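Local coordinates for sarcosine oxidase (Pyrococcus horikoshii, PDB 1Y56), which is the FAD-binding beta subunit of an L-proline dehydrogenase complex and probably oxidises L-proline at its flavin, at residues S67-W71 with F338-A343; V344-V348 with L359-Y364; H22-K26 with K73-Y78; V61-K65 with Q107-V112. All coordinates share one frame. Residue numbers count along the deposited sequence, not the author numbering.

Contact 1: residues S67-W71 with F338-A343; sequences SVELW and FMMAPA. With FAD (flavin-adenine dinucleotide), chain I.
Helical segments 67-71 and 338-343 cross in a buried contact almost at right angles (84°), their axes 7.8 Å apart at closest approach; the nearest CA atoms are those of Ser67 and Ala343, 4.6 Å apart. Ser67 is the knob, set in a hole formed by Met339, Met340, Pro342 and Ala343, where its OG donates to Met339 O (2.8 Å) and takes a weak hydrogen bond from Ala343 N (3.4 Å). Segment 338-343 is kinked: Pro342 N has no hydrogen to give and Ala343 N makes no bond to the turn before, which leaves Met339 O open to donors from helix 58-78. Trp71, chi1 m, lays its indole along that turn, and NE1 reaches the same Met339 O at 3.0 Å. Helix 337-354 belongs to the FAD-dependent oxidoreductase fold and delivers the Met339 amide to the flavin, N to FAD O2 2.7 Å. The pyrrolidine of Pro342 is the opposing bump: its CG stands 3.6 Å from the centroid of the Trp71 five-membered ring in a CH-pi contact, while its CB meets Leu70 CB at 3.8 Å. Beyond the proline, Trp71 CH2 touches Phe338 CE2 at 3.6 Å, the rings oblique at 51°.

Contact 2: residues V344-V348 with L359-Y364; sequences VGEMV and LPVEWY
This is an apolar contact in which one methionine of helix 337-354 plugs into the chain that folds back beside it after the helix ends. Segment 344-348 is regular helix, with Val348 N bonded to Val344 O at 2.8 Å. Segment 359-364 starts extended at Leu359, bends through an inverse gamma turn centred on Pro360 (phi/psi -78/65), and runs into a short 3-10 turn at 361-363, where Tyr364 N bonds to Val361 O at 3.0 Å. The nearest CA atoms are those of Met347 and Val361, 6.9 Å apart, and no hydrogen bond joins the segments. Met347 (chi1 m, chi2 t) extends from the helix so that its CE lies 3.3 Å from Leu359 CB, 3.5 Å from Val361 CA and 4.1 Å from Tyr364 CE1, at the edge of the tyrosine ring. One methyl thus meets three side chains brought together by the turn. Leu359 also reaches the preceding residue of the helix, its CD2 lying 3.6 Å from Glu346 OE2; that carboxylate is held by a salt bridge to Arg66. Tyr364 OH is hydrogen-bonded to Asn60. Around the contact, Val63 of helix 58-78 touches both Met347 and Tyr364, Ile318 of strand 317-318 packs on Val344, Val348, Val361 and Tyr364, and Val16 and Ile20 of helix 15-26 meet Val344 and Val348.

Contact 3: residues H22-K26 with K73-Y78; sequences HELAK and KYSEEY
Long side chains bridge two helices: the axes of 22-26 and 73-78 come no closer than 15.4 Å, inclined at 66°, and the nearest CA atoms, those of His22 and Tyr74, are 11.2 Å apart. His22 (chi1 t, chi2 67°) extends its imidazole across the gap. Tyr74 and Tyr78, one turn apart and both chi1 m, reach back (chi2 119° and 159°). The His22 edge is directed at the Tyr74 face in an offset edge-to-face pair, centroids 5.0 Å apart and planes at 81°, with NE2 3.4 Å from Tyr74 CE2. Tyr78 OH sits near the imidazole plane, 2.9 Å from His22 CE1. The three rings form an aromatic cluster, joined by Phe155 of helix 148-161; His22 comes from helix 15-26 of the Rossmann-type FAD-binding fold. Lys26 (chi1 p, chi2 128°, chi3 p, chi4 t) bends to place NZ 3.5 Å from Tyr74 OH; Glu23, folded m,m, brings OE2 to 3.4 Å from the same hydroxyl, its carboxylate salt-bridged to Arg27. Lys26 NZ also faces Lys73 NZ at 4.3 Å; a salt bridge from Lys73 NZ to Glu77 OE1 (3.5 Å) probably offsets the like charge. Ring contacts thus fill the interior, with both lysines toward the outside.

Contact 4: residues V61-K65 with Q107-V112; sequences VRVMK and QNKFGV
A Schellman motif ends helix 94-109, and the turn it makes lies against the side of helix 58-78. Gly111 is the C-prime residue, with phi/psi 84/22: Val112 N bonds back to Gln107 O (3.0 Å) and Gly111 N to Asn108 O (2.7 Å). Phe110 has already left helical geometry at -102/22. Across from it, 61-65 is unbroken helix, with Lys65 N on Val61 O at 2.9 Å. The nearest CA pairs run down the interface: Val61 with Gln107 at 6.3 Å, Arg62 with Phe110 at 6.4 Å and Lys65 with Val112 at 6.6 Å. Val61 (chi1 t) fills the middle, its CG1 3.9 Å from Phe110 CB and 3.8 Å from Val112 CG2, and its CG2 4.0 Å from Gln107 CG. Phe110, chi1 m, stands beside the aliphatic part of Arg62, whose CD is 3.6 Å from Phe110 CD1; the guanidinium itself pairs with Glu58. Lys65, chi1 t, spans the other end, passing CE 3.5 Å from Phe110 O and giving its NZ to Gly111 O in a 2.9 Å hydrogen bond. A CB on Gly111 would come 2.5 Å from Lys65 CE, so packing as well as positive phi favours the glycine. The lysine thus takes up a carbonyl within the turn, and the apolar residues flanking it, Phe110 and Val112, pack on the neighbouring helix, at a Schellman C-cap.

How the contacts relate
Helix 58-78 runs through contacts 4, 1 and 3 in turn, from 61-65 to 73-78; contacts 3 and 4 have centres about 22 Å apart and do not touch. Contact 1 lies between them and is the one that meets the flavin, with the Phe338 side chain about 9 Å from FMN as well. Its Met339 O also rests 3.3 Å from Met64 CE of contact 4. Contact 2 continues along helix 337-354, its centre about 12 Å from that of contact 1, and meets contact 4 where Met347 CE lies 3.5 Å from Val63 CG2. Contact 3 reaches the same helix through Glu23 CG, 3.6 Å from Glu346 N. The side chains of His22 and Tyr364 each remain about 12 Å from FAD.

Contact 1: residues S67-W71 with F338-A343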
# COMPACT_ATOMS: atom_id res chain seq x y z
N SER B 67 5.50 27.85 -56.13
CA SER B 67 4.87 27.71 -54.83
C SER B 67 4.26 29.04 -54.39
O SER B 67 3.08 29.09 -54.02
CB SER B 67 5.86 27.20 -53.79
OG SER B 67 5.19 26.40 -52.84
N VAL B 68 5.06 30.11 -54.47
CA VAL B 68 4.58 31.45 -54.12
C VAL B 68 3.35 31.89 -54.94
O VAL B 68 2.45 32.55 -54.41
CB VAL B 68 5.72 32.49 -54.17
CG1 VAL B 68 5.19 33.89 -53.93
CG2 VAL B 68 6.75 32.15 -53.10
N GLU B 69 3.29 31.50 -56.21
CA GLU B 69 2.10 31.79 -57.01
C GLU B 69 0.90 31.10 -56.38
O GLU B 69 -0.18 31.70 -56.28
CB GLU B 69 2.29 31.39 -58.47
CG GLU B 69 3.21 32.33 -59.25
CD GLU B 69 3.89 31.69 -60.46
OE1 GLU B 69 4.94 32.25 -60.88
OE2 GLU B 69 3.40 30.66 -61.01
N LEU B 70 1.08 29.87 -55.93
CA LEU B 70 -0.02 29.13 -55.31
C LEU B 70 -0.40 29.70 -53.94
O LEU B 70 -1.57 29.71 -53.56
CB LEU B 70 0.29 27.63 -55.25
CG LEU B 70 0.44 26.91 -56.59
CD1 LEU B 70 0.98 25.52 -56.37
CD2 LEU B 70 -0.88 26.85 -57.34
N TRP B 71 0.60 30.19 -53.20
CA TRP B 71 0.32 30.90 -51.96
C TRP B 71 -0.54 32.15 -52.19
O TRP B 71 -1.52 32.36 -51.49
CB TRP B 71 1.62 31.26 -51.22
CG TRP B 71 2.25 30.10 -50.51
CD1 TRP B 71 3.47 29.54 -50.77
CD2 TRP B 71 1.69 29.35 -49.42
NE1 TRP B 71 3.71 28.49 -49.91
CE2 TRP B 71 2.64 28.36 -49.07
CE3 TRP B 71 0.50 29.43 -48.70
CZ2 TRP B 71 2.42 27.45 -48.03
CZ3 TRP B 71 0.27 28.52 -47.67
CH2 TRP B 71 1.23 27.54 -47.35
N PHE B 338 7.42 23.60 -45.26
CA PHE B 338 6.13 24.31 -45.20
C PHE B 338 5.92 25.18 -46.44
O PHE B 338 4.90 25.07 -47.11
CB PHE B 338 6.01 25.13 -43.91
CG PHE B 338 4.99 26.22 -43.98
CD1 PHE B 338 5.38 27.56 -43.96
CD2 PHE B 338 3.63 25.94 -44.04
CE1 PHE B 338 4.43 28.60 -44.01
CE2 PHE B 338 2.67 26.97 -44.09
CZ PHE B 338 3.07 28.30 -44.08
N MET B 339 6.91 26.02 -46.75
CA MET B 339 6.88 26.88 -47.93
C MET B 339 6.71 26.10 -49.24
O MET B 339 6.04 26.57 -50.16
CB MET B 339 8.11 27.77 -47.98
CG MET B 339 9.44 27.05 -48.03
SD MET B 339 10.81 28.24 -47.98
CE MET B 339 11.19 28.39 -46.23
N MET B 340 7.28 24.90 -49.32
CA MET B 340 7.21 24.12 -50.55
C MET B 340 5.85 23.48 -50.81
O MET B 340 5.50 23.19 -51.96
CB MET B 340 8.28 23.02 -50.54
CG MET B 340 9.66 23.49 -50.88
SD MET B 340 10.88 22.15 -50.82
CE MET B 340 10.32 21.11 -52.17
N ALA B 341 5.09 23.27 -49.74
CA ALA B 341 3.94 22.37 -49.75
C ALA B 341 2.98 22.53 -50.92
O ALA B 341 2.70 21.55 -51.60
CB ALA B 341 3.20 22.42 -48.41
N PRO B 342 2.47 23.76 -51.17
CA PRO B 342 1.55 23.98 -52.28
C PRO B 342 2.09 23.46 -53.60
O PRO B 342 1.35 22.83 -54.37
CB PRO B 342 1.45 25.49 -52.34
CG PRO B 342 1.62 25.90 -50.96
CD PRO B 342 2.72 25.03 -50.46
N ALA B 343 3.37 23.72 -53.86
CA ALA B 343 4.01 23.21 -55.06
C ALA B 343 4.20 21.70 -55.05
O ALA B 343 3.95 21.05 -56.07
CB ALA B 343 5.31 23.93 -55.32
PA FAD I . 4.50 17.08 -40.51
O1A FAD I . 5.30 16.52 -39.37
O2A FAD I . 3.87 18.44 -40.34
O5B FAD I . 3.40 15.99 -40.95
C5B FAD I . 3.65 14.60 -40.83
C4B FAD I . 2.44 14.01 -40.13
O4B FAD I . 2.47 12.59 -40.29
C3B FAD I . 2.42 14.28 -38.63
O3B FAD I . 1.29 15.11 -38.31
C2B FAD I . 2.32 12.91 -37.99
O2B FAD I . 1.32 12.80 -36.99
C1B FAD I . 1.88 12.02 -39.13
N9A FAD I . 2.29 10.62 -38.92
C8A FAD I . 3.49 10.15 -38.53
N7A FAD I . 3.41 8.80 -38.44
C5A FAD I . 2.16 8.44 -38.77
C6A FAD I . 1.50 7.22 -38.86
N6A FAD I . 2.15 6.06 -38.59
N1A FAD I . 0.20 7.20 -39.23
C2A FAD I . -0.47 8.34 -39.51
N3A FAD I . 0.14 9.53 -39.43
C4A FAD I . 1.45 9.60 -39.06
N1 FAD I . 9.38 25.26 -42.93
C2 FAD I . 9.22 26.34 -43.72
O2 FAD I . 8.94 26.17 -44.92
N3 FAD I . 9.35 27.60 -43.26
C4 FAD I . 9.64 27.87 -41.97
O4 FAD I . 9.75 29.05 -41.56
C4X FAD I . 9.83 26.81 -41.09
N5 FAD I . 10.14 26.99 -39.78
C5X FAD I . 10.30 25.92 -38.96
C6 FAD I . 10.61 26.14 -37.61
C7 FAD I . 10.78 25.07 -36.73
C7M FAD I . 11.11 25.33 -35.28
C8 FAD I . 10.64 23.76 -37.22
C8M FAD I . 10.81 22.58 -36.34
C9 FAD I . 10.34 23.53 -38.56
C9A FAD I . 10.16 24.60 -39.44
N10 FAD I . 9.86 24.35 -40.73
C10 FAD I . 9.69 25.42 -41.63
C1' FAD I . 9.75 22.97 -41.21
C2' FAD I . 8.31 22.61 -41.48
O2' FAD I . 7.64 22.57 -40.23
C3' FAD I . 8.28 21.24 -42.10
O3' FAD I . 9.11 21.22 -43.27
C4' FAD I . 6.85 20.88 -42.48
O4' FAD I . 5.98 20.93 -41.34
C5' FAD I . 6.79 19.49 -43.09
O5' FAD I . 5.41 19.19 -43.19
P FAD I . 4.97 17.66 -43.27
O1P FAD I . 5.89 17.00 -44.27
O2P FAD I . 3.48 17.65 -43.45
O3P FAD I . 5.43 17.14 -41.82

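Contact 2: residues V344-V348 with L359-Y364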
# COMPACT_ATOMS: atom_id res chain seq x y z
N VAL B 344 4.64 21.11 -53.93
CA VAL B 344 4.82 19.65 -53.94
C VAL B 344 3.47 18.94 -54.08
O VAL B 344 3.40 17.84 -54.65
CB VAL B 344 5.67 19.07 -52.76
CG1 VAL B 344 6.74 20.04 -52.33
CG2 VAL B 344 4.80 18.65 -51.60
N GLY B 345 2.41 19.58 -53.57
CA GLY B 345 1.06 19.07 -53.74
C GLY B 345 0.81 18.92 -55.23
O GLY B 345 0.51 17.82 -55.71
N GLU B 346 0.98 20.03 -55.95
CA GLU B 346 0.87 20.04 -57.40
C GLU B 346 1.73 18.96 -58.08
O GLU B 346 1.21 18.19 -58.89
CB GLU B 346 1.24 21.43 -57.94
CG GLU B 346 0.73 21.74 -59.33
CD GLU B 346 1.05 23.17 -59.76
OE1 GLU B 346 0.13 24.02 -59.70
OE2 GLU B 346 2.23 23.43 -60.13
N MET B 347 3.02 18.88 -57.74
CA MET B 347 3.91 17.87 -58.31
C MET B 347 3.45 16.43 -58.09
O MET B 347 3.36 15.66 -59.03
CB MET B 347 5.32 18.02 -57.74
CG MET B 347 6.16 19.09 -58.37
SD MET B 347 7.58 19.41 -57.32
CE MET B 347 8.79 19.86 -58.54
N VAL B 348 3.17 16.08 -56.83
CA VAL B 348 2.76 14.73 -56.46
C VAL B 348 1.47 14.37 -57.18
O VAL B 348 1.36 13.29 -57.74
CB VAL B 348 2.63 14.55 -54.92
CG1 VAL B 348 1.97 13.21 -54.56
CG2 VAL B 348 3.99 14.67 -54.25
N LEU B 359 7.04 21.13 -63.25
CA LEU B 359 8.26 21.45 -62.49
C LEU B 359 9.32 20.32 -62.53
O LEU B 359 9.00 19.17 -62.84
CB LEU B 359 7.92 21.76 -61.03
CG LEU B 359 7.30 23.04 -60.41
CD1 LEU B 359 8.03 24.35 -60.78
CD2 LEU B 359 5.80 23.12 -60.70
N PRO B 360 10.59 20.65 -62.20
CA PRO B 360 11.71 19.71 -62.17
C PRO B 360 11.74 18.80 -60.93
O PRO B 360 12.68 18.88 -60.12
CB PRO B 360 12.92 20.63 -62.18
CG PRO B 360 12.47 21.82 -61.46
CD PRO B 360 11.03 22.01 -61.84
N VAL B 361 10.74 17.93 -60.79
CA VAL B 361 10.61 17.04 -59.64
C VAL B 361 11.78 16.08 -59.49
O VAL B 361 12.06 15.62 -58.38
CB VAL B 361 9.24 16.27 -59.65
CG1 VAL B 361 9.22 15.19 -60.71
CG2 VAL B 361 8.91 15.68 -58.29
N GLU B 362 12.49 15.80 -60.58
CA GLU B 362 13.58 14.81 -60.55
C GLU B 362 14.79 15.22 -59.70
O GLU B 362 15.58 14.37 -59.30
CB GLU B 362 13.98 14.33 -61.96
CG GLU B 362 14.49 15.41 -62.92
CD GLU B 362 13.38 16.33 -63.46
OE1 GLU B 362 13.73 17.45 -63.92
OE2 GLU B 362 12.18 15.95 -63.43
N TRP B 363 14.91 16.51 -59.39
CA TRP B 363 15.93 16.99 -58.45
C TRP B 363 15.80 16.30 -57.09
O TRP B 363 16.80 16.05 -56.41
CB TRP B 363 15.81 18.50 -58.28
CG TRP B 363 16.90 19.15 -57.47
CD1 TRP B 363 16.80 19.62 -56.19
CD2 TRP B 363 18.24 19.44 -57.90
NE1 TRP B 363 18.00 20.18 -55.79
CE2 TRP B 363 18.90 20.07 -56.82
CE3 TRP B 363 18.95 19.21 -59.09
CZ2 TRP B 363 20.24 20.47 -56.89
CZ3 TRP B 363 20.28 19.61 -59.15
CH2 TRP B 363 20.91 20.23 -58.06
N TYR B 364 14.56 15.98 -56.73
CA TYR B 364 14.21 15.38 -55.44
C TYR B 364 14.07 13.86 -55.54
O TYR B 364 13.32 13.24 -54.78
CB TYR B 364 12.91 16.00 -54.89
CG TYR B 364 12.88 17.51 -54.99
CD1 TYR B 364 12.06 18.16 -55.92
CD2 TYR B 364 13.71 18.30 -54.19
CE1 TYR B 364 12.05 19.56 -56.02
CE2 TYR B 364 13.71 19.69 -54.28
CZ TYR B 364 12.88 20.31 -55.20
OH TYR B 364 12.91 21.68 -55.28

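Contact 3: residues H22-K26 with K73-Y78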
# COMPACT_ATOMS: atom_id res chain seq x y z
N HIS B 22 -5.39 17.83 -51.13
CA HIS B 22 -6.11 18.98 -51.67
C HIS B 22 -6.04 19.07 -53.20
O HIS B 22 -7.06 19.26 -53.85
CB HIS B 22 -5.62 20.27 -51.03
CG HIS B 22 -5.98 21.50 -51.81
ND1 HIS B 22 -7.29 21.91 -51.96
CD2 HIS B 22 -5.22 22.38 -52.49
CE1 HIS B 22 -7.31 23.01 -52.70
NE2 HIS B 22 -6.07 23.31 -53.04
N GLU B 23 -4.84 18.92 -53.76
CA GLU B 23 -4.70 18.92 -55.22
C GLU B 23 -5.38 17.72 -55.87
O GLU B 23 -6.07 17.87 -56.87
CB GLU B 23 -3.23 18.97 -55.64
CG GLU B 23 -2.53 20.29 -55.38
CD GLU B 23 -3.05 21.46 -56.23
OE1 GLU B 23 -4.01 21.30 -57.02
OE2 GLU B 23 -2.47 22.56 -56.10
N LEU B 24 -5.20 16.54 -55.29
CA LEU B 24 -5.78 15.34 -55.86
C LEU B 24 -7.30 15.43 -55.90
O LEU B 24 -7.92 15.06 -56.91
CB LEU B 24 -5.34 14.11 -55.06
CG LEU B 24 -3.91 13.60 -55.25
CD1 LEU B 24 -3.51 12.76 -54.06
CD2 LEU B 24 -3.72 12.84 -56.56
N ALA B 25 -7.88 15.96 -54.82
CA ALA B 25 -9.32 16.03 -54.67
C ALA B 25 -9.97 17.05 -55.59
O ALA B 25 -11.01 16.78 -56.19
CB ALA B 25 -9.69 16.31 -53.22
N LYS B 26 -9.35 18.22 -55.73
CA LYS B 26 -9.90 19.24 -56.63
C LYS B 26 -9.68 18.82 -58.08
O LYS B 26 -10.32 19.36 -58.97
CB LYS B 26 -9.35 20.65 -56.34
CG LYS B 26 -7.96 20.93 -56.86
CD LYS B 26 -7.90 22.22 -57.69
CE LYS B 26 -8.09 23.50 -56.87
NZ LYS B 26 -8.07 24.73 -57.73
N LYS B 73 -2.54 32.71 -54.76
CA LYS B 73 -3.84 32.29 -55.27
C LYS B 73 -4.74 31.78 -54.15
O LYS B 73 -5.84 32.30 -53.95
CB LYS B 73 -3.64 31.22 -56.34
CG LYS B 73 -4.90 30.55 -56.85
CD LYS B 73 -4.50 29.31 -57.61
CE LYS B 73 -5.21 29.19 -58.94
NZ LYS B 73 -6.57 28.58 -58.80
N TYR B 74 -4.26 30.77 -53.43
CA TYR B 74 -5.06 30.10 -52.41
C TYR B 74 -5.28 30.93 -51.15
O TYR B 74 -6.32 30.84 -50.52
CB TYR B 74 -4.43 28.76 -52.06
CG TYR B 74 -4.58 27.74 -53.16
CD1 TYR B 74 -3.46 27.18 -53.76
CD2 TYR B 74 -5.84 27.33 -53.59
CE1 TYR B 74 -3.59 26.23 -54.78
CE2 TYR B 74 -5.98 26.38 -54.60
CZ TYR B 74 -4.85 25.84 -55.18
OH TYR B 74 -4.98 24.91 -56.18
N SER B 75 -4.27 31.73 -50.81
CA SER B 75 -4.34 32.70 -49.73
C SER B 75 -5.60 33.56 -49.81
O SER B 75 -6.35 33.66 -48.84
CB SER B 75 -3.09 33.57 -49.75
OG SER B 75 -3.08 34.49 -48.69
N GLU B 76 -5.83 34.20 -50.96
CA GLU B 76 -6.96 35.10 -51.09
C GLU B 76 -8.21 34.33 -51.46
O GLU B 76 -9.30 34.71 -51.06
CB GLU B 76 -6.69 36.24 -52.08
CG GLU B 76 -6.75 35.87 -53.56
CD GLU B 76 -5.68 36.60 -54.40
OE1 GLU B 76 -5.66 36.36 -55.64
OE2 GLU B 76 -4.87 37.39 -53.83
N GLU B 77 -8.03 33.26 -52.22
CA GLU B 77 -9.16 32.45 -52.65
C GLU B 77 -9.85 31.72 -51.49
O GLU B 77 -11.05 31.50 -51.55
CB GLU B 77 -8.72 31.49 -53.74
CG GLU B 77 -9.86 31.06 -54.64
CD GLU B 77 -9.45 30.01 -55.67
OE1 GLU B 77 -8.47 30.24 -56.42
OE2 GLU B 77 -10.12 28.96 -55.73
N TYR B 78 -9.11 31.35 -50.44
CA TYR B 78 -9.69 30.65 -49.26
C TYR B 78 -9.66 31.52 -47.99
O TYR B 78 -10.15 31.11 -46.93
CB TYR B 78 -9.00 29.31 -48.97
CG TYR B 78 -8.98 28.29 -50.09
CD1 TYR B 78 -8.03 27.26 -50.09
CD2 TYR B 78 -9.89 28.34 -51.15
CE1 TYR B 78 -8.00 26.30 -51.10
CE2 TYR B 78 -9.86 27.39 -52.18
CZ TYR B 78 -8.92 26.37 -52.14
OH TYR B 78 -8.89 25.43 -53.15

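Contact 4: residues V61-K65 with Q107-V112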
# COMPACT_ATOMS: atom_id res chain seq x y z
N VAL B 61 14.41 27.00 -56.96
CA VAL B 61 14.00 28.35 -57.27
C VAL B 61 12.73 28.33 -58.12
O VAL B 61 11.81 29.13 -57.89
CB VAL B 61 15.12 29.14 -57.96
CG1 VAL B 61 14.59 30.37 -58.68
CG2 VAL B 61 16.19 29.53 -56.93
N ARG B 62 12.67 27.40 -59.09
CA ARG B 62 11.47 27.26 -59.93
C ARG B 62 10.29 26.76 -59.10
O ARG B 62 9.19 27.31 -59.19
CB ARG B 62 11.71 26.34 -61.13
CG ARG B 62 13.06 26.49 -61.82
CD ARG B 62 12.93 26.60 -63.33
NE ARG B 62 11.86 25.76 -63.87
CZ ARG B 62 12.05 24.62 -64.52
NH1 ARG B 62 13.28 24.16 -64.71
NH2 ARG B 62 11.01 23.93 -64.96
N VAL B 63 10.53 25.73 -58.30
CA VAL B 63 9.50 25.19 -57.42
C VAL B 63 8.94 26.26 -56.45
O VAL B 63 7.73 26.38 -56.29
CB VAL B 63 10.04 23.98 -56.64
CG1 VAL B 63 9.05 23.51 -55.59
CG2 VAL B 63 10.36 22.84 -57.59
N MET B 64 9.82 27.05 -55.84
CA MET B 64 9.38 28.09 -54.92
C MET B 64 8.70 29.28 -55.61
O MET B 64 7.75 29.87 -55.06
CB MET B 64 10.52 28.54 -54.01
CG MET B 64 10.79 27.56 -52.88
SD MET B 64 9.27 26.87 -52.12
CE MET B 64 8.53 28.36 -51.45
N LYS B 65 9.18 29.64 -56.80
CA LYS B 65 8.50 30.63 -57.62
C LYS B 65 7.06 30.15 -57.85
O LYS B 65 6.10 30.88 -57.59
CB LYS B 65 9.19 30.81 -58.97
CG LYS B 65 8.71 32.04 -59.74
CD LYS B 65 8.55 31.80 -61.24
CE LYS B 65 8.88 33.06 -62.07
NZ LYS B 65 8.18 34.33 -61.68
N GLN B 107 18.87 32.99 -59.15
CA GLN B 107 17.47 33.34 -58.81
C GLN B 107 16.80 34.14 -59.92
O GLN B 107 15.71 33.79 -60.38
CB GLN B 107 17.42 34.14 -57.50
CG GLN B 107 17.36 33.27 -56.27
CD GLN B 107 17.96 33.94 -55.05
OE1 GLN B 107 17.69 35.10 -54.75
NE2 GLN B 107 18.79 33.20 -54.33
N ASN B 108 17.48 35.21 -60.35
CA ASN B 108 16.97 36.05 -61.43
C ASN B 108 16.66 35.31 -62.73
O ASN B 108 15.54 35.42 -63.23
CB ASN B 108 17.89 37.25 -61.68
CG ASN B 108 17.87 38.25 -60.52
OD1 ASN B 108 18.85 38.93 -60.27
ND2 ASN B 108 16.75 38.32 -59.81
N LYS B 109 17.62 34.52 -63.24
CA LYS B 109 17.45 33.73 -64.48
C LYS B 109 16.09 33.07 -64.53
O LYS B 109 15.46 33.03 -65.57
CB LYS B 109 18.54 32.65 -64.63
CG LYS B 109 20.02 33.11 -64.46
CD LYS B 109 20.69 33.62 -65.77
CE LYS B 109 21.83 34.66 -65.52
NZ LYS B 109 23.17 34.04 -65.16
N PHE B 110 15.65 32.56 -63.38
CA PHE B 110 14.43 31.80 -63.31
C PHE B 110 13.23 32.58 -62.77
O PHE B 110 12.25 32.00 -62.32
CB PHE B 110 14.69 30.48 -62.59
CG PHE B 110 15.74 29.67 -63.25
CD1 PHE B 110 15.44 28.92 -64.40
CD2 PHE B 110 17.06 29.69 -62.79
CE1 PHE B 110 16.42 28.18 -65.06
CE2 PHE B 110 18.06 28.95 -63.45
CZ PHE B 110 17.74 28.20 -64.59
N GLY B 111 13.31 33.90 -62.86
CA GLY B 111 12.16 34.75 -62.61
C GLY B 111 11.89 35.08 -61.16
O GLY B 111 10.76 35.43 -60.79
N VAL B 112 12.91 34.98 -60.33
CA VAL B 112 12.80 35.44 -58.96
C VAL B 112 13.63 36.71 -58.84
O VAL B 112 14.86 36.64 -58.76
CB VAL B 112 13.23 34.35 -57.96
CG1 VAL B 112 13.39 34.93 -56.54
CG2 VAL B 112 12.21 33.21 -57.97